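Local coordinates for 3-hydroxyisobutyrate dehydrogenase family protein (Geobacter sulfurreducens, PDB 3PDU) that binds NADP+ and acts as a succinic semialdehyde reductase (gamma-hydroxybutyrate dehydrogenase) of the beta-hydroxyacid dehydrogenase family, at residues A[70-73]-A[74-78]; A[95-98]-A[99-103]; A[164-167]-A[168-171]; A[174-177]-A[178-182]; A[237-240]-A[241-244]. One frame throughout, in Å; residues are numbered along the deposited sequence.

Contact 1: residues A[70-73]-A[74-78]; sequences AARE and VCFGA. With NAP (NADP nicotinamide-adenine-dinucleotide phosphate), chain I.
The adenine end of the NADP site is built here by A70, E73 and V74, which share the last two turns of helix 68-76 in a Rossmann beta-alpha-beta unit (strand 60-63, helix 68-76, strand 90-93). The A70 carbonyl O takes the V74 amide N at 2.9 Å, and this turn sets two small side chains on the same side of the adenine plane. A70 CB stands 3.3 Å from N7A of NADP, over the N7A-C5A bond, while V74 CG2 reaches the C2A edge of the six-membered ring at 3.4 Å. E73 supplies the polar contact: with CG anti to the backbone N (chi1 179°) and an extended chain, it brings OE1 to 3.1 Å from the exocyclic amine N6A, whose N-H points at it fairly straight (161°). The guanidinium of R72 heads instead for T101 on helix 99-111. At the helix end the F76 ring turns its edge to the preceding turn, with CD2 3.4 Å from R72 O, and C75 SG sits over the centre of one ring face. G77 leaves helical geometry, yet its N still donates to E73 O at 2.8 Å, from 36° above that carbonyl plane.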
# COMPACT_ATOMS: atom_id res chain seq x y z
N ALA A 70 4.58 -26.20 11.27
CA ALA A 70 5.15 -26.92 12.41
C ALA A 70 4.06 -27.60 13.24
O ALA A 70 4.20 -28.77 13.64
CB ALA A 70 5.97 -25.99 13.29
N ALA A 71 2.98 -26.86 13.52
CA ALA A 71 1.89 -27.39 14.33
C ALA A 71 1.27 -28.62 13.67
O ALA A 71 0.95 -29.59 14.34
CB ALA A 71 0.81 -26.32 14.54
N ARG A 72 1.08 -28.55 12.37
CA ARG A 72 0.51 -29.69 11.66
C ARG A 72 1.47 -30.87 11.59
O ARG A 72 1.04 -32.01 11.72
CB ARG A 72 0.09 -29.29 10.24
CG ARG A 72 -1.18 -28.46 10.20
CD ARG A 72 -1.45 -27.96 8.79
NE ARG A 72 -2.68 -27.19 8.70
CZ ARG A 72 -3.87 -27.73 8.45
NH1 ARG A 72 -3.98 -29.04 8.29
NH2 ARG A 72 -4.96 -26.97 8.37
N GLU A 73 2.75 -30.62 11.38
CA GLU A 73 3.70 -31.72 11.31
C GLU A 73 3.80 -32.44 12.67
O GLU A 73 3.85 -33.66 12.72
CB GLU A 73 5.08 -31.24 10.84
CG GLU A 73 6.12 -32.35 10.78
CD GLU A 73 7.40 -31.91 10.09
OE1 GLU A 73 7.49 -30.73 9.67
OE2 GLU A 73 8.32 -32.75 9.96
N VAL A 74 3.81 -31.68 13.76
CA VAL A 74 3.88 -32.29 15.08
C VAL A 74 2.60 -33.08 15.43
O VAL A 74 2.64 -34.10 16.10
CB VAL A 74 4.25 -31.23 16.17
CG1 VAL A 74 3.95 -31.75 17.57
CG2 VAL A 74 5.73 -30.86 16.05
N CYS A 75 1.46 -32.61 14.93
CA CYS A 75 0.20 -33.29 15.18
C CYS A 75 0.07 -34.53 14.30
O CYS A 75 -0.12 -35.64 14.79
CB CYS A 75 -0.98 -32.35 14.93
SG CYS A 75 -2.61 -33.13 15.14
N PHE A 76 0.18 -34.32 12.99
CA PHE A 76 -0.17 -35.36 12.01
C PHE A 76 1.00 -36.21 11.53
O PHE A 76 0.79 -37.23 10.88
CB PHE A 76 -0.84 -34.72 10.79
CG PHE A 76 -2.15 -34.05 11.09
CD1 PHE A 76 -3.31 -34.80 11.21
CD2 PHE A 76 -2.22 -32.68 11.23
CE1 PHE A 76 -4.53 -34.19 11.48
CE2 PHE A 76 -3.43 -32.05 11.51
CZ PHE A 76 -4.59 -32.80 11.63
N GLY A 77 2.23 -35.80 11.83
CA GLY A 77 3.39 -36.49 11.30
C GLY A 77 3.71 -37.82 11.98
O GLY A 77 3.04 -38.21 12.93
N ALA A 78 4.73 -38.51 11.49
CA ALA A 78 5.16 -39.76 12.10
C ALA A 78 5.58 -39.54 13.56
O ALA A 78 6.30 -38.59 13.87
CB ALA A 78 6.30 -40.39 11.30
PA NAP I . 11.05 -19.99 17.93
O1A NAP I . 11.40 -19.76 16.51
O2A NAP I . 12.11 -19.60 18.87
O5B NAP I . 10.61 -21.50 18.18
C5B NAP I . 9.84 -22.26 17.28
C4B NAP I . 9.71 -23.67 17.87
O4B NAP I . 9.02 -24.49 16.94
C3B NAP I . 11.06 -24.35 18.12
O3B NAP I . 10.91 -25.22 19.23
C2B NAP I . 11.25 -25.18 16.86
O2B NAP I . 12.02 -26.35 17.01
C1B NAP I . 9.82 -25.59 16.61
N9A NAP I . 9.58 -26.00 15.22
C8A NAP I . 9.61 -25.23 14.09
N7A NAP I . 9.31 -26.05 13.04
C5A NAP I . 9.08 -27.29 13.50
C6A NAP I . 8.73 -28.48 12.86
N6A NAP I . 8.55 -28.51 11.54
N1A NAP I . 8.58 -29.61 13.63
C2A NAP I . 8.75 -29.58 15.00
N3A NAP I . 9.09 -28.39 15.62
C4A NAP I . 9.25 -27.28 14.87
O3 NAP I . 9.68 -19.19 18.15
PN NAP I . 8.94 -18.60 19.44
O1N NAP I . 9.22 -17.15 19.49
O2N NAP I . 9.19 -19.51 20.59
O5D NAP I . 7.44 -18.78 18.90
C5D NAP I . 6.68 -19.95 19.11
C4D NAP I . 5.23 -19.57 18.81
O4D NAP I . 4.80 -18.58 19.72
C3D NAP I . 5.10 -18.94 17.43
O3D NAP I . 3.83 -19.29 16.91
C2D NAP I . 5.12 -17.45 17.69
O2D NAP I . 4.45 -16.70 16.68
C1D NAP I . 4.36 -17.44 19.01
N1N NAP I . 4.58 -16.28 19.87
C2N NAP I . 5.82 -15.73 20.02
C3N NAP I . 6.00 -14.63 20.87
C7N NAP I . 7.37 -14.02 21.08
O7N NAP I . 7.43 -12.73 21.62
N7N NAP I . 8.49 -14.66 20.74
C4N NAP I . 4.91 -14.13 21.57
C5N NAP I . 3.65 -14.71 21.44
C6N NAP I . 3.50 -15.80 20.59
P2B NAP I . 13.61 -26.32 16.70
O1X NAP I . 13.95 -27.72 16.31
O2X NAP I . 13.88 -25.32 15.60
O3X NAP I . 14.34 -25.89 17.94

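Contact 2: residues A[95-98]-A[99-103]; sequences STVD and DETST. With NAP (NADP nicotinamide-adenine-dinucleotide phosphate), chain I.
The D98 carboxylate receives T101 twice from one of its faces, the two side chains crossing at about a right angle. From well above the plane (54° out of it), the T101 amide N reaches OD2 of D98 at 2.9 Å. Closer to the plane and on the syn side of OD1, the T101 hydroxyl OG1 donates to D98 OD1 at 2.7 Å. Beside the same group, E100 CB packs 3.2 Å from D98 OD2. The chi1 torsion of D98 (60°), with CG between the backbone N and the carbonyl carbon, turns the carboxylate back over the helix start. R72 NE, from the neighbouring helix, donates to T101 OG1 in turn, so this hydroxyl links two helices. S102 N donates to D98 O at 3.2 Å, the first i to i+4 bond of the helix. On the apolar side V97 CG2 touches S102 CB at 4.1 Å, a looser contact. The D99 carboxylate forms salt bridges with R169 and R250, while D99 O accepts both N and OG1 of T103 from opposite faces. At the other end of the loop, T96 N donates to the ribose O3D of NADP at 3.0 Å. This is a classic aspartate N-cap, standing where a Rossmann strand, 90-93, gives way through a cofactor-binding loop to helix 99-111.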
# COMPACT_ATOMS: atom_id res chain seq x y z
N SER A 95 0.68 -22.43 20.12
CA SER A 95 1.31 -21.86 18.93
C SER A 95 0.39 -20.83 18.26
O SER A 95 -0.83 -21.00 18.27
CB SER A 95 1.57 -22.97 17.90
OG SER A 95 2.24 -24.08 18.46
N THR A 96 0.96 -19.79 17.66
CA THR A 96 0.14 -18.86 16.87
C THR A 96 -0.04 -19.42 15.46
O THR A 96 0.92 -19.47 14.70
CB THR A 96 0.74 -17.44 16.82
OG1 THR A 96 0.78 -16.90 18.14
CG2 THR A 96 -0.12 -16.51 15.92
N VAL A 97 -1.26 -19.85 15.15
CA VAL A 97 -1.59 -20.45 13.86
C VAL A 97 -2.93 -19.88 13.40
O VAL A 97 -3.59 -19.13 14.13
CB VAL A 97 -1.69 -22.01 13.96
CG1 VAL A 97 -0.34 -22.65 14.37
CG2 VAL A 97 -2.80 -22.42 14.94
N ASP A 98 -3.35 -20.24 12.19
CA ASP A 98 -4.67 -19.84 11.71
C ASP A 98 -5.76 -20.72 12.31
O ASP A 98 -5.49 -21.82 12.80
CB ASP A 98 -4.72 -19.96 10.19
CG ASP A 98 -4.47 -21.37 9.72
OD1 ASP A 98 -3.30 -21.83 9.77
OD2 ASP A 98 -5.44 -22.03 9.30
N ASP A 99 -7.01 -20.24 12.24
CA ASP A 99 -8.15 -20.95 12.78
C ASP A 99 -8.47 -22.25 12.04
O ASP A 99 -9.03 -23.16 12.62
CB ASP A 99 -9.40 -20.05 12.86
CG ASP A 99 -9.74 -19.37 11.53
OD1 ASP A 99 -8.83 -19.10 10.73
OD2 ASP A 99 -10.93 -19.07 11.31
N GLU A 100 -8.11 -22.34 10.76
CA GLU A 100 -8.35 -23.59 10.04
C GLU A 100 -7.42 -24.70 10.54
O GLU A 100 -7.83 -25.86 10.67
CB GLU A 100 -8.25 -23.39 8.52
CG GLU A 100 -9.30 -22.38 8.02
CD GLU A 100 -9.56 -22.47 6.52
OE1 GLU A 100 -8.60 -22.50 5.73
OE2 GLU A 100 -10.75 -22.47 6.13
N THR A 101 -6.18 -24.34 10.85
CA THR A 101 -5.22 -25.28 11.42
C THR A 101 -5.63 -25.76 12.82
O THR A 101 -5.67 -26.97 13.09
CB THR A 101 -3.79 -24.67 11.46
OG1 THR A 101 -3.32 -24.50 10.12
CG2 THR A 101 -2.80 -25.55 12.22
N SER A 102 -5.94 -24.82 13.72
CA SER A 102 -6.34 -25.22 15.06
C SER A 102 -7.62 -26.08 15.04
O SER A 102 -7.72 -27.05 15.78
CB SER A 102 -6.46 -24.01 16.00
OG SER A 102 -7.49 -23.14 15.59
N THR A 103 -8.57 -25.73 14.18
CA THR A 103 -9.79 -26.52 14.06
C THR A 103 -9.48 -27.94 13.61
O THR A 103 -10.00 -28.91 14.18
CB THR A 103 -10.82 -25.90 13.09
OG1 THR A 103 -11.30 -24.67 13.64
CG2 THR A 103 -11.99 -26.84 12.88
PA NAP I . 11.05 -19.99 17.93
O1A NAP I . 11.40 -19.76 16.51
O2A NAP I . 12.11 -19.60 18.87
O5B NAP I . 10.61 -21.50 18.18
C5B NAP I . 9.84 -22.26 17.28
C4B NAP I . 9.71 -23.67 17.87
O4B NAP I . 9.02 -24.49 16.94
C3B NAP I . 11.06 -24.35 18.12
O3B NAP I . 10.91 -25.22 19.23
C2B NAP I . 11.25 -25.18 16.86
O2B NAP I . 12.02 -26.35 17.01
C1B NAP I . 9.82 -25.59 16.61
N9A NAP I . 9.58 -26.00 15.22
C8A NAP I . 9.61 -25.23 14.09
N7A NAP I . 9.31 -26.05 13.04
C5A NAP I . 9.08 -27.29 13.50
C6A NAP I . 8.73 -28.48 12.86
N6A NAP I . 8.55 -28.51 11.54
N1A NAP I . 8.58 -29.61 13.63
C2A NAP I . 8.75 -29.58 15.00
N3A NAP I . 9.09 -28.39 15.62
C4A NAP I . 9.25 -27.28 14.87
O3 NAP I . 9.68 -19.19 18.15
PN NAP I . 8.94 -18.60 19.44
O1N NAP I . 9.22 -17.15 19.49
O2N NAP I . 9.19 -19.51 20.59
O5D NAP I . 7.44 -18.78 18.90
C5D NAP I . 6.68 -19.95 19.11
C4D NAP I . 5.23 -19.57 18.81
O4D NAP I . 4.80 -18.58 19.72
C3D NAP I . 5.10 -18.94 17.43
O3D NAP I . 3.83 -19.29 16.91
C2D NAP I . 5.12 -17.45 17.69
O2D NAP I . 4.45 -16.70 16.68
C1D NAP I . 4.36 -17.44 19.01
N1N NAP I . 4.58 -16.28 19.87
C2N NAP I . 5.82 -15.73 20.02
C3N NAP I . 6.00 -14.63 20.87
C7N NAP I . 7.37 -14.02 21.08
O7N NAP I . 7.43 -12.73 21.62
N7N NAP I . 8.49 -14.66 20.74
C4N NAP I . 4.91 -14.13 21.57
C5N NAP I . 3.65 -14.71 21.44
C6N NAP I . 3.50 -15.80 20.59
P2B NAP I . 13.61 -26.32 16.70
O1X NAP I . 13.95 -27.72 16.31
O2X NAP I . 13.88 -25.32 15.60
O3X NAP I . 14.34 -25.89 17.94

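Contact 3: residues A[164-167]-A[168-171]; sequences VGQG and ARMK
Three backbone bonds start the long helix 166-194, with G165 as its N-cap: R169 N to G165 O at 3.0 Å, M170 N to Q166 O at 2.9 Å and K171 N to G167 O at 3.0 Å. The E118 carboxylate lies at this helix start and accepts from the amides of G165 and A168. A CB on G165 (phi 112°) would be jammed against V164 O, which calls for glycine at this cap. Outward from the backbone runs the R169 side chain, extended from CG to NE, whose CG grazes G165 O at 3.2 Å; its NE forms a salt bridge with D99, tying the helix to the cofactor domain. Q166 folds toward it through a bend at chi2 (-60°), and Q166 NE2 comes within 3.6 Å of R169 CD. Their amide and guanidinium planes stand 64° apart and make no mutual hydrogen bond; both groups instead address C195 O of the second subunit, R169 through NH1 and Q166 through a weak bond from NE2. M170 also faces that subunit, packing on its L202. The spacing G167, K171, N175 matches the glycine-lysine-asparagine pattern known in beta-hydroxyacid dehydrogenases, and K171 touches NADP while, in one modelled conformer, its NZ donates to V121 O and N175 OD1. Over the turn, A168 CB rests 3.8 Å from G165 O, and K171 CB 3.5 Å from G167 O.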
# COMPACT_ATOMS: atom_id res chain seq x y z
N VAL A 164 -13.25 -23.60 19.30
CA VAL A 164 -11.94 -23.60 18.68
C VAL A 164 -11.97 -22.69 17.46
O VAL A 164 -12.93 -22.72 16.67
CB VAL A 164 -11.49 -25.01 18.27
CG1 VAL A 164 -10.15 -24.95 17.54
CG2 VAL A 164 -11.39 -25.91 19.49
N GLY A 165 -10.93 -21.88 17.31
CA GLY A 165 -10.88 -20.91 16.23
C GLY A 165 -10.96 -19.47 16.72
O GLY A 165 -10.35 -18.59 16.12
N GLN A 166 -11.74 -19.22 17.78
CA GLN A 166 -11.91 -17.86 18.29
C GLN A 166 -10.63 -17.35 18.95
O GLN A 166 -10.32 -16.16 18.90
CB GLN A 166 -13.07 -17.77 19.29
CG GLN A 166 -14.43 -18.06 18.66
CD GLN A 166 -14.76 -17.08 17.56
OE1 GLN A 166 -15.19 -15.96 17.82
NE2 GLN A 166 -14.54 -17.49 16.31
N GLY A 167 -9.90 -18.26 19.60
CA GLY A 167 -8.61 -17.92 20.18
C GLY A 167 -7.62 -17.52 19.09
O GLY A 167 -6.97 -16.48 19.19
N ALA A 168 -7.51 -18.33 18.04
CA ALA A 168 -6.61 -18.00 16.94
C ALA A 168 -7.00 -16.66 16.30
O ALA A 168 -6.13 -15.83 15.99
CB ALA A 168 -6.61 -19.11 15.89
N ARG A 169 -8.30 -16.46 16.10
CA ARG A 169 -8.77 -15.22 15.51
C ARG A 169 -8.43 -14.00 16.36
O ARG A 169 -7.91 -13.00 15.84
CB ARG A 169 -10.27 -15.29 15.20
CG ARG A 169 -10.61 -16.20 14.02
CD ARG A 169 -12.12 -16.44 13.88
NE ARG A 169 -12.41 -17.11 12.62
CZ ARG A 169 -13.62 -17.17 12.07
NH1 ARG A 169 -14.66 -16.63 12.69
NH2 ARG A 169 -13.79 -17.80 10.90
N MET A 170 -8.69 -14.07 17.67
CA MET A 170 -8.30 -12.99 18.57
C MET A 170 -6.79 -12.71 18.50
O MET A 170 -6.37 -11.55 18.42
CB MET A 170 -8.69 -13.32 20.02
CG MET A 170 -8.33 -12.21 21.01
SD MET A 170 -9.31 -10.68 20.80
CE MET A 170 -10.83 -11.17 21.61
N LYS A 171 -5.98 -13.76 18.55
CA LYS A 171 -4.52 -13.60 18.50
C LYS A 171 -4.09 -12.92 17.21
O LYS A 171 -3.26 -12.01 17.22
CB LYS A 171 -3.84 -14.97 18.64
CG LYS A 171 -2.32 -14.95 18.42
CD LYS A 171 -1.60 -14.05 19.44
CE LYS A 171 -0.10 -13.96 19.16
NZ LYS A 171 0.57 -12.93 20.01

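Contact 4: residues A[174-177]-A[178-182]; sequences VNMI and MGQMM
N175 and M178 make the tighter side-chain contact of this turn, I177 and M181 the looser one; of the four, M178 alone is partly exposed. The first pair lies side by side. M178 extends through its first two torsions and turns only at the end (chi3 74°), which packs CE over a face of the N175 amide, 3.7 Å from both OD1 and ND2 of N175. That amide is engaged at both ends, OD1 accepting from K171 NZ and ND2 donating to D240 OD2, which should hold its rotation, so the methyl of M178 packs against a held group. G179 N completes the turn on N175 O at 2.9 Å. In the looser pair M181 N donates to I177 O at 2.9 Å, and the methylene that follows stays close, with M181 CG 3.5 Å from the same I177 O. Further out the two chains cross, and I177 CG2 meets M181 SD at 4.2 Å, an ordinary apolar touch. On another flank M176 and Q180 lie side by side and point the same way, the Q180 chain leaning on the backbone so that its CG is 3.5 Å from M176 O. Around this middle portion of helix 166-194, M178 packs on M237 of helix 234-251 and on M215 of helix 214-225, M176 and Q180 lean on helix 256-270, and V174 and M178 meet M211 of the second subunit.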
# COMPACT_ATOMS: atom_id res chain seq x y z
N VAL A 174 -5.12 -9.16 17.29
CA VAL A 174 -4.21 -8.43 18.17
C VAL A 174 -2.84 -8.22 17.52
O VAL A 174 -2.31 -7.10 17.54
CB VAL A 174 -4.04 -9.16 19.52
CG1 VAL A 174 -2.91 -8.53 20.35
CG2 VAL A 174 -5.36 -9.16 20.29
N ASN A 175 -2.27 -9.26 16.93
CA ASN A 175 -0.94 -9.10 16.32
C ASN A 175 -0.92 -8.31 15.01
O ASN A 175 0.11 -7.73 14.66
CB ASN A 175 -0.21 -10.44 16.15
CG ASN A 175 0.64 -10.76 17.36
OD1 ASN A 175 0.34 -10.31 18.46
ND2 ASN A 175 1.69 -11.54 17.16
N MET A 176 -2.05 -8.29 14.31
CA MET A 176 -2.15 -7.47 13.10
C MET A 176 -2.03 -6.00 13.50
O MET A 176 -1.35 -5.22 12.84
CB MET A 176 -3.48 -7.69 12.39
CG MET A 176 -3.66 -6.79 11.19
SD MET A 176 -5.20 -7.12 10.29
CE MET A 176 -6.39 -6.43 11.44
N ILE A 177 -2.72 -5.63 14.58
CA ILE A 177 -2.56 -4.29 15.13
C ILE A 177 -1.09 -4.06 15.52
O ILE A 177 -0.50 -3.04 15.17
CB ILE A 177 -3.50 -4.05 16.34
CG1 ILE A 177 -4.96 -4.17 15.89
CG2 ILE A 177 -3.25 -2.68 16.94
CD1 ILE A 177 -5.98 -4.06 17.02
N MET A 178 -0.48 -5.01 16.22
CA MET A 178 0.91 -4.83 16.66
C MET A 178 1.89 -4.62 15.49
O MET A 178 2.82 -3.80 15.57
CB MET A 178 1.36 -6.01 17.52
CG MET A 178 2.69 -5.82 18.22
SD MET A 178 3.06 -7.26 19.26
CE MET A 178 3.49 -8.46 18.01
N GLY A 179 1.70 -5.37 14.41
CA GLY A 179 2.60 -5.26 13.26
C GLY A 179 2.50 -3.89 12.62
O GLY A 179 3.51 -3.29 12.26
N GLN A 180 1.28 -3.38 12.48
CA GLN A 180 1.08 -2.05 11.92
C GLN A 180 1.61 -0.97 12.86
O GLN A 180 2.13 0.06 12.40
CB GLN A 180 -0.38 -1.83 11.57
CG GLN A 180 -0.89 -2.75 10.45
CD GLN A 180 -2.28 -2.38 9.98
OE1 GLN A 180 -3.22 -3.17 10.09
NE2 GLN A 180 -2.42 -1.19 9.43
N MET A 181 1.50 -1.17 14.17
CA MET A 181 2.09 -0.21 15.11
C MET A 181 3.59 -0.14 14.99
O MET A 181 4.19 0.94 15.14
CB MET A 181 1.72 -0.54 16.56
CG MET A 181 0.30 -0.13 16.93
SD MET A 181 -0.08 -0.56 18.64
CE MET A 181 1.01 0.54 19.56
N MET A 182 4.22 -1.28 14.73
CA MET A 182 5.69 -1.31 14.63
C MET A 182 6.15 -0.60 13.36
O MET A 182 7.13 0.15 13.39
CB MET A 182 6.23 -2.74 14.68
CG MET A 182 7.77 -2.82 14.68
SD MET A 182 8.46 -2.19 16.23
CE MET A 182 9.49 -0.87 15.59

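Contact 5: residues A[237-240]-A[241-244]; sequences MQKD and LRLA. With NAP (NADP nicotinamide-adenine-dinucleotide phosphate), chain I.
In helix 234-251, which faces the cofactor from the helical C-terminal part of the beta-hydroxyacid dehydrogenase fold, R242 crosses both Q238 and K239, one helix turn back, and R242 N donates to Q238 O at 2.8 Å. K239 lies over a face of the R242 guanidinium: its CA sits above the centre, and K239 CG is 3.4 Å from R242 NH1. The Q238 amide and this guanidinium have their planes 59° apart, and the bond from R242 NH2 to Q238 OE1 is weak (3.3 Å, 138°); Q238 OE1 also accepts from R269 of helix 256-270. The stronger partner of R242 is D249 of the third subunit, bound through NE, which also accepts from Q238 NE2. Beyond CG the K239 chain bends at chi2 (-99°) and chi3, passing L243 with K239 CD 3.7 Å from L243 CD1. The bends carry its amine into the cofactor pocket, where NZ forms a salt bridge with OD1 of its neighbour D240 at 2.7 Å and also donates to T96 O. M237 CE touches L241 CG at 4.1 Å. The nicotinamide ribose completes the grip: K239 NZ donates to O2D of NADP at 3.0 Å and, weakly, to O3D at 3.3 Å.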
# COMPACT_ATOMS: atom_id res chain seq x y z
N MET A 237 6.56 -12.46 13.20
CA MET A 237 5.68 -11.31 12.99
C MET A 237 5.15 -11.33 11.55
O MET A 237 3.96 -11.07 11.31
CB MET A 237 6.41 -9.99 13.26
CG MET A 237 5.55 -8.73 12.98
SD MET A 237 4.32 -8.37 14.27
CE MET A 237 2.94 -9.32 13.69
N GLN A 238 6.03 -11.62 10.59
CA GLN A 238 5.62 -11.61 9.19
C GLN A 238 4.61 -12.74 8.95
O GLN A 238 3.59 -12.56 8.28
CB GLN A 238 6.82 -11.72 8.25
CG GLN A 238 6.47 -11.43 6.79
CD GLN A 238 6.03 -12.68 6.05
OE1 GLN A 238 6.75 -13.68 6.03
NE2 GLN A 238 4.85 -12.63 5.42
N LYS A 239 4.90 -13.91 9.51
CA LYS A 239 3.95 -15.03 9.50
C LYS A 239 2.56 -14.62 10.06
O LYS A 239 1.52 -14.97 9.48
CB LYS A 239 4.53 -16.22 10.29
CG LYS A 239 3.61 -17.44 10.38
CD LYS A 239 2.86 -17.52 11.71
CE LYS A 239 3.82 -17.52 12.91
NZ LYS A 239 3.05 -17.51 14.20
N ASP A 240 2.54 -13.89 11.17
CA ASP A 240 1.23 -13.48 11.75
C ASP A 240 0.46 -12.52 10.84
O ASP A 240 -0.77 -12.63 10.71
CB ASP A 240 1.40 -12.86 13.14
CG ASP A 240 1.85 -13.87 14.19
OD1 ASP A 240 1.86 -15.08 13.89
OD2 ASP A 240 2.17 -13.44 15.32
N LEU A 241 1.17 -11.58 10.22
CA LEU A 241 0.53 -10.70 9.24
C LEU A 241 0.02 -11.48 8.02
O LEU A 241 -1.10 -11.26 7.55
CB LEU A 241 1.50 -9.59 8.81
CG LEU A 241 1.70 -8.48 9.86
CD1 LEU A 241 2.90 -7.57 9.56
CD2 LEU A 241 0.44 -7.64 10.01
N ARG A 242 0.86 -12.37 7.49
CA ARG A 242 0.41 -13.28 6.43
C ARG A 242 -0.92 -13.93 6.80
O ARG A 242 -1.90 -13.92 6.03
CB ARG A 242 1.49 -14.37 6.19
CG ARG A 242 1.00 -15.66 5.50
CD ARG A 242 1.88 -16.86 5.91
NE ARG A 242 3.30 -16.51 5.80
CZ ARG A 242 4.29 -17.18 6.39
NH1 ARG A 242 4.03 -18.25 7.13
NH2 ARG A 242 5.55 -16.77 6.24
N LEU A 243 -0.98 -14.47 8.01
CA LEU A 243 -2.17 -15.19 8.45
C LEU A 243 -3.37 -14.27 8.61
O LEU A 243 -4.49 -14.65 8.30
CB LEU A 243 -1.90 -15.95 9.75
CG LEU A 243 -0.84 -17.06 9.65
CD1 LEU A 243 -0.71 -17.83 10.97
CD2 LEU A 243 -1.21 -18.00 8.52
N ALA A 244 -3.14 -13.05 9.11
CA ALA A 244 -4.21 -12.06 9.24
C ALA A 244 -4.82 -11.71 7.88
O ALA A 244 -6.05 -11.60 7.73
CB ALA A 244 -3.69 -10.79 9.94
PA NAP I . 11.05 -19.99 17.93
O1A NAP I . 11.40 -19.76 16.51
O2A NAP I . 12.11 -19.60 18.87
O5B NAP I . 10.61 -21.50 18.18
C5B NAP I . 9.84 -22.26 17.28
C4B NAP I . 9.71 -23.67 17.87
O4B NAP I . 9.02 -24.49 16.94
C3B NAP I . 11.06 -24.35 18.12
O3B NAP I . 10.91 -25.22 19.23
C2B NAP I . 11.25 -25.18 16.86
O2B NAP I . 12.02 -26.35 17.01
C1B NAP I . 9.82 -25.59 16.61
N9A NAP I . 9.58 -26.00 15.22
C8A NAP I . 9.61 -25.23 14.09
N7A NAP I . 9.31 -26.05 13.04
C5A NAP I . 9.08 -27.29 13.50
C6A NAP I . 8.73 -28.48 12.86
N6A NAP I . 8.55 -28.51 11.54
N1A NAP I . 8.58 -29.61 13.63
C2A NAP I . 8.75 -29.58 15.00
N3A NAP I . 9.09 -28.39 15.62
C4A NAP I . 9.25 -27.28 14.87
O3 NAP I . 9.68 -19.19 18.15
PN NAP I . 8.94 -18.60 19.44
O1N NAP I . 9.22 -17.15 19.49
O2N NAP I . 9.19 -19.51 20.59
O5D NAP I . 7.44 -18.78 18.90
C5D NAP I . 6.68 -19.95 19.11
C4D NAP I . 5.23 -19.57 18.81
O4D NAP I . 4.80 -18.58 19.72
C3D NAP I . 5.10 -18.94 17.43
O3D NAP I . 3.83 -19.29 16.91
C2D NAP I . 5.12 -17.45 17.69
O2D NAP I . 4.45 -16.70 16.68
C1D NAP I . 4.36 -17.44 19.01
N1N NAP I . 4.58 -16.28 19.87
C2N NAP I . 5.82 -15.73 20.02
C3N NAP I . 6.00 -14.63 20.87
C7N NAP I . 7.37 -14.02 21.08
O7N NAP I . 7.43 -12.73 21.62
N7N NAP I . 8.49 -14.66 20.74
C4N NAP I . 4.91 -14.13 21.57
C5N NAP I . 3.65 -14.71 21.44
C6N NAP I . 3.50 -15.80 20.59
P2B NAP I . 13.61 -26.32 16.70
O1X NAP I . 13.95 -27.72 16.31
O2X NAP I . 13.88 -25.32 15.60
O3X NAP I . 14.34 -25.89 17.94

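Along the chain the five contacts follow in series; each lies within one turn or cap, so none closes a long loop, nests in another or crosses it. Contacts 1 and 2 belong to successive helices of the Rossmann domain and touch through A71 and V97 as well as their polar link. Contact 2 is the hub: it meets contact 3, where T96 OG1 packs on K171 CE, and contact 5, where T96 CG2 packs on D240. Contacts 3 and 4 share helix 166-194 and face the second subunit; contact 4 then meets contact 5 through M237 and the N175-D240 hydrogen bond. Contacts 1, 2, 3 (through K171) and 5 reach NADP from both family regions.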